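Local coordinates for nitroreductase family protein (Sphingopyxis sp., PDB 7DP1) that probably reduces nitro groups of dinitroaniline herbicides, taking electrons from NADPH through a bound flavin mononucleotide, at residues A35-I40 against H168-C173; E39-A44 against M162-E167. The protein carries 1 engineered substitution. All coordinates share one frame; numbering follows the deposited sequence.

Interaction 1 (A35-I40 against H168-C173); sequences ARIFEI and HGLASC
Ile37 drops its longer branch between His168 and Leu170, and this one side chain supplies nearly all of the close contact that residues 35-40 make with residues 168-173. Its CD1 lies 4.0 Å from His168 ND1 and 4.4 Å from CD1 of Leu170. With CG1 anti to the carbonyl carbon (chi1 -76°) and CD1 extended beyond it (chi2 176°), the branch runs past the imidazole in the opposite direction, meeting the ring obliquely. On this inner side the packing is tight and mostly aliphatic, the imidazole being its one polar group. Ile37 also touches Leu164 and Leu165 of helix 148-167, and Leu33, one turn earlier on its own helix, reaches both His168 and Leu170.

What brings His168 and Leu170 to the same side chain is the ending of helix 148-167. Gly169, at positive phi (85°), is the C-prime residue of a Schellman motif, in which Leu170 N returns to Leu165 O at 2.8 Å while Gly169 N bonds Val166 O. The chain therefore reverses tightly before entering strand 171-175, an outermost strand of the chain's antiparallel sheet, and Leu170 is turned back toward Ile37. The imidazole is fixed by the same helix end: ND1 donates to the carbonyl O of Leu164, which satisfies ND1 and restrains the ring's rotation even though an aliphatic branch lies beside it.

Away from Ile37 the fit loosens. Ile40 comes no nearer than 5.1 Å, its CD1 facing His168 CE1, and Ser12 of the second subunit covers this margin, packing on both residues. Solvent is met at Arg36, which extends along the exposed flank of the helix; its NE remains 6.1 Å from His168 NE2, too far for direct contact.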
# COMPACT_ATOMS: atom_id res chain seq x y z
N ALA A 35 -17.38 -10.30 2.03
CA ALA A 35 -17.04 -10.53 3.43
C ALA A 35 -15.87 -11.49 3.52
O ALA A 35 -14.97 -11.26 4.31
CB ALA A 35 -18.21 -11.11 4.20
N ARG A 36 -15.90 -12.55 2.71
CA ARG A 36 -14.78 -13.49 2.69
C ARG A 36 -13.49 -12.82 2.14
O ARG A 36 -12.37 -13.21 2.54
CB ARG A 36 -15.09 -14.77 1.92
CG ARG A 36 -15.97 -15.71 2.75
CD ARG A 36 -16.33 -16.96 2.02
NE ARG A 36 -16.64 -16.77 0.61
CZ ARG A 36 -17.88 -16.77 0.13
NH1 ARG A 36 -18.91 -16.93 0.95
NH2 ARG A 36 -18.09 -16.64 -1.17
N ILE A 37 -13.60 -11.87 1.21
CA ILE A 37 -12.39 -11.24 0.74
C ILE A 37 -11.76 -10.38 1.87
O ILE A 37 -10.53 -10.38 2.05
CB ILE A 37 -12.68 -10.45 -0.56
CG1 ILE A 37 -12.81 -11.47 -1.69
CG2 ILE A 37 -11.60 -9.41 -0.84
CD1 ILE A 37 -13.18 -10.96 -3.05
N PHE A 38 -12.59 -9.68 2.63
CA PHE A 38 -12.10 -8.82 3.68
C PHE A 38 -11.42 -9.53 4.88
O PHE A 38 -10.46 -8.98 5.42
CB PHE A 38 -13.27 -7.95 4.17
CG PHE A 38 -13.77 -6.95 3.14
CD1 PHE A 38 -12.91 -6.38 2.20
CD2 PHE A 38 -15.10 -6.57 3.13
CE1 PHE A 38 -13.39 -5.44 1.28
CE2 PHE A 38 -15.59 -5.63 2.23
CZ PHE A 38 -14.75 -5.06 1.30
N GLU A 39 -11.86 -10.74 5.30
CA GLU A 39 -11.15 -11.41 6.43
C GLU A 39 -9.75 -11.78 6.03
O GLU A 39 -8.83 -11.72 6.85
CB GLU A 39 -11.81 -12.69 6.96
CG GLU A 39 -13.21 -12.54 7.33
CD GLU A 39 -13.99 -13.02 6.18
OE1 GLU A 39 -13.37 -13.02 5.09
OE2 GLU A 39 -15.18 -13.38 6.27
N ILE A 40 -9.57 -12.18 4.76
CA ILE A 40 -8.23 -12.54 4.27
C ILE A 40 -7.36 -11.30 4.08
O ILE A 40 -6.18 -11.31 4.41
CB ILE A 40 -8.29 -13.31 2.94
CG1 ILE A 40 -9.23 -14.51 3.04
CG2 ILE A 40 -6.90 -13.78 2.57
CD1 ILE A 40 -9.37 -15.28 1.75
N HIS A 168 -11.00 -13.85 -7.35
CA HIS A 168 -12.34 -14.41 -7.28
C HIS A 168 -13.24 -13.95 -8.43
O HIS A 168 -14.46 -14.11 -8.37
CB HIS A 168 -13.00 -14.08 -5.94
CG HIS A 168 -12.39 -14.79 -4.76
ND1 HIS A 168 -11.28 -14.31 -4.10
CD2 HIS A 168 -12.74 -15.94 -4.14
CE1 HIS A 168 -10.97 -15.13 -3.11
NE2 HIS A 168 -11.84 -16.13 -3.11
N GLY A 169 -12.64 -13.42 -9.48
CA GLY A 169 -13.41 -13.07 -10.66
C GLY A 169 -14.06 -11.70 -10.61
O GLY A 169 -14.85 -11.36 -11.50
N LEU A 170 -13.75 -10.90 -9.60
CA LEU A 170 -14.32 -9.55 -9.55
C LEU A 170 -13.26 -8.56 -9.98
O LEU A 170 -12.09 -8.92 -10.09
CB LEU A 170 -14.82 -9.20 -8.15
CG LEU A 170 -16.04 -9.97 -7.63
CD1 LEU A 170 -16.10 -9.89 -6.13
CD2 LEU A 170 -17.34 -9.42 -8.25
N ALA A 171 -13.66 -7.31 -10.17
CA ALA A 171 -12.71 -6.31 -10.60
C ALA A 171 -12.90 -5.07 -9.77
O ALA A 171 -13.88 -4.97 -9.03
CB ALA A 171 -12.87 -5.99 -12.08
N SER A 172 -11.97 -4.13 -9.89
CA SER A 172 -12.10 -2.88 -9.18
C SER A 172 -11.39 -1.71 -9.83
O SER A 172 -10.60 -1.87 -10.76
CB SER A 172 -11.62 -3.05 -7.75
OG SER A 172 -10.21 -3.13 -7.70
N CYS A 173 -11.72 -0.53 -9.34
CA CYS A 173 -11.03 0.69 -9.70
C CYS A 173 -10.78 1.48 -8.44
O CYS A 173 -11.73 1.97 -7.83
CB CYS A 173 -11.86 1.53 -10.69
SG CYS A 173 -10.88 2.89 -11.43

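Interaction 2 (E39-A44 against M162-E167); sequences EIAQRA and MLLLVE
Leu164 points its CD1 methyl at Ile40 and Ala41, in the last turn of helix 31-41. In the apolar part, Leu164 CD1 lies 3.8 Å from Ala41 CB and 4.0 Å from Ile40 CB, while the second methyl, CD2 of Leu164, reaches Ile40 CG2 at 4.2 Å. A chi1 of -73° sets CG anti to the carbonyl carbon, and chi2 of 162° then brings both methyls onto the neighbouring helix. The small side chain of Ala41 lets Leu164 CD1 approach the backbone itself, 3.6 Å from Ala41 N.

Polar bonds shape the ends. The chain leaves the helix in a type I beta turn, Ala44 N bonding Ala41 O at 2.9 Å. Within the turn, Gln42 bonds Trp53 and Gln51 of its own chain, while Arg43 NH2 bonds Val217 O and Ala44 O accepts from Arg219 NH2, both of the second subunit; ending helix 148-167, Glu167 OE1 bonds Ser12 OG of that subunit.

The turn leads to Pro45, Ser46, Gly47 and Asn49, which contact flavin mononucleotide, as do Asp153 and Met156 of helix 148-167: an arrangement in keeping with the dimeric nitroreductase fold, whose flavins lie at the subunit interface.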
# COMPACT_ATOMS: atom_id res chain seq x y z
N GLU A 39 -11.86 -10.74 5.30
CA GLU A 39 -11.15 -11.41 6.43
C GLU A 39 -9.75 -11.78 6.03
O GLU A 39 -8.83 -11.72 6.85
CB GLU A 39 -11.81 -12.69 6.96
CG GLU A 39 -13.21 -12.54 7.33
CD GLU A 39 -13.99 -13.02 6.18
OE1 GLU A 39 -13.37 -13.02 5.09
OE2 GLU A 39 -15.18 -13.38 6.27
N ILE A 40 -9.57 -12.18 4.76
CA ILE A 40 -8.23 -12.54 4.27
C ILE A 40 -7.36 -11.30 4.08
O ILE A 40 -6.18 -11.31 4.41
CB ILE A 40 -8.29 -13.31 2.94
CG1 ILE A 40 -9.23 -14.51 3.04
CG2 ILE A 40 -6.90 -13.78 2.57
CD1 ILE A 40 -9.37 -15.28 1.75
N ALA A 41 -7.95 -10.23 3.55
CA ALA A 41 -7.21 -8.98 3.36
C ALA A 41 -6.70 -8.41 4.68
O ALA A 41 -5.72 -7.68 4.72
CB ALA A 41 -8.08 -7.94 2.65
N GLN A 42 -7.39 -8.73 5.77
CA GLN A 42 -6.99 -8.23 7.07
C GLN A 42 -5.62 -8.81 7.45
O GLN A 42 -4.96 -8.29 8.34
CB GLN A 42 -8.04 -8.58 8.14
CG GLN A 42 -7.93 -7.76 9.45
CD GLN A 42 -8.24 -6.26 9.25
OE1 GLN A 42 -8.90 -5.86 8.28
NE2 GLN A 42 -7.76 -5.43 10.19
N ARG A 43 -5.18 -9.86 6.76
CA ARG A 43 -3.84 -10.41 7.03
C ARG A 43 -2.74 -9.54 6.46
O ARG A 43 -1.56 -9.87 6.56
CB ARG A 43 -3.68 -11.82 6.45
CG ARG A 43 -4.71 -12.84 7.00
CD ARG A 43 -4.72 -12.89 8.53
NE ARG A 43 -3.40 -13.12 9.09
CZ ARG A 43 -3.16 -13.36 10.38
NH1 ARG A 43 -4.17 -13.49 11.22
NH2 ARG A 43 -1.91 -13.53 10.80
N ALA A 44 -3.12 -8.42 5.87
CA ALA A 44 -2.11 -7.46 5.44
C ALA A 44 -1.30 -7.00 6.64
O ALA A 44 -1.83 -6.92 7.77
CB ALA A 44 -2.76 -6.24 4.73
N MET A 162 -7.71 -5.67 -3.74
CA MET A 162 -7.79 -5.63 -5.19
C MET A 162 -7.31 -6.95 -5.81
O MET A 162 -7.88 -7.45 -6.78
CB MET A 162 -6.96 -4.46 -5.71
CG MET A 162 -7.60 -3.11 -5.36
SD MET A 162 -6.72 -1.78 -6.17
CE MET A 162 -5.35 -1.58 -5.04
N LEU A 163 -6.24 -7.52 -5.26
CA LEU A 163 -5.77 -8.82 -5.75
C LEU A 163 -6.74 -9.95 -5.44
O LEU A 163 -6.95 -10.80 -6.29
CB LEU A 163 -4.41 -9.14 -5.15
CG LEU A 163 -3.31 -8.20 -5.67
CD1 LEU A 163 -1.99 -8.50 -4.99
CD2 LEU A 163 -3.21 -8.39 -7.17
N LEU A 164 -7.34 -9.94 -4.25
CA LEU A 164 -8.31 -10.98 -3.89
C LEU A 164 -9.55 -10.94 -4.78
O LEU A 164 -10.14 -11.98 -5.09
CB LEU A 164 -8.74 -10.82 -2.43
CG LEU A 164 -7.67 -11.24 -1.43
CD1 LEU A 164 -7.93 -10.68 -0.01
CD2 LEU A 164 -7.55 -12.74 -1.41
N LEU A 165 -9.94 -9.74 -5.18
CA LEU A 165 -11.09 -9.58 -6.07
C LEU A 165 -10.83 -10.27 -7.39
O LEU A 165 -11.62 -11.08 -7.85
CB LEU A 165 -11.38 -8.09 -6.30
CG LEU A 165 -12.01 -7.35 -5.12
CD1 LEU A 165 -12.09 -5.86 -5.42
CD2 LEU A 165 -13.40 -7.92 -4.81
N VAL A 166 -9.68 -9.94 -7.98
CA VAL A 166 -9.24 -10.50 -9.25
C VAL A 166 -9.22 -12.02 -9.19
O VAL A 166 -9.71 -12.71 -10.10
CB VAL A 166 -7.84 -9.98 -9.62
CG1 VAL A 166 -7.19 -10.86 -10.67
CG2 VAL A 166 -7.94 -8.53 -10.11
N GLU A 167 -8.66 -12.53 -8.10
CA GLU A 167 -8.61 -13.97 -7.85
C GLU A 167 -10.00 -14.59 -7.83
O GLU A 167 -10.18 -15.74 -8.25
CB GLU A 167 -7.91 -14.26 -6.51
CG GLU A 167 -7.76 -15.74 -6.18
CD GLU A 167 -7.21 -15.98 -4.79
OE1 GLU A 167 -7.76 -15.40 -3.83
OE2 GLU A 167 -6.25 -16.77 -4.64

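Overall arrangement
Both interactions dock helix 31-41 on the C-terminal end of helix 148-167 and what follows it, with centres only 6 Å apart. Interaction 1 meets the turn into the sheet, and interaction 2 the helix itself. Between them the packing is continuous: Leu164 CD1 also lies 3.3 Å from Ile37 O. Each is mostly buried and held by aliphatic groups, yet their margins differ. The 168-173 side adds a histidine and opens toward solvent past Arg36, whereas 39-44 runs into a polar seam with the second subunit, close to the flavin pocket.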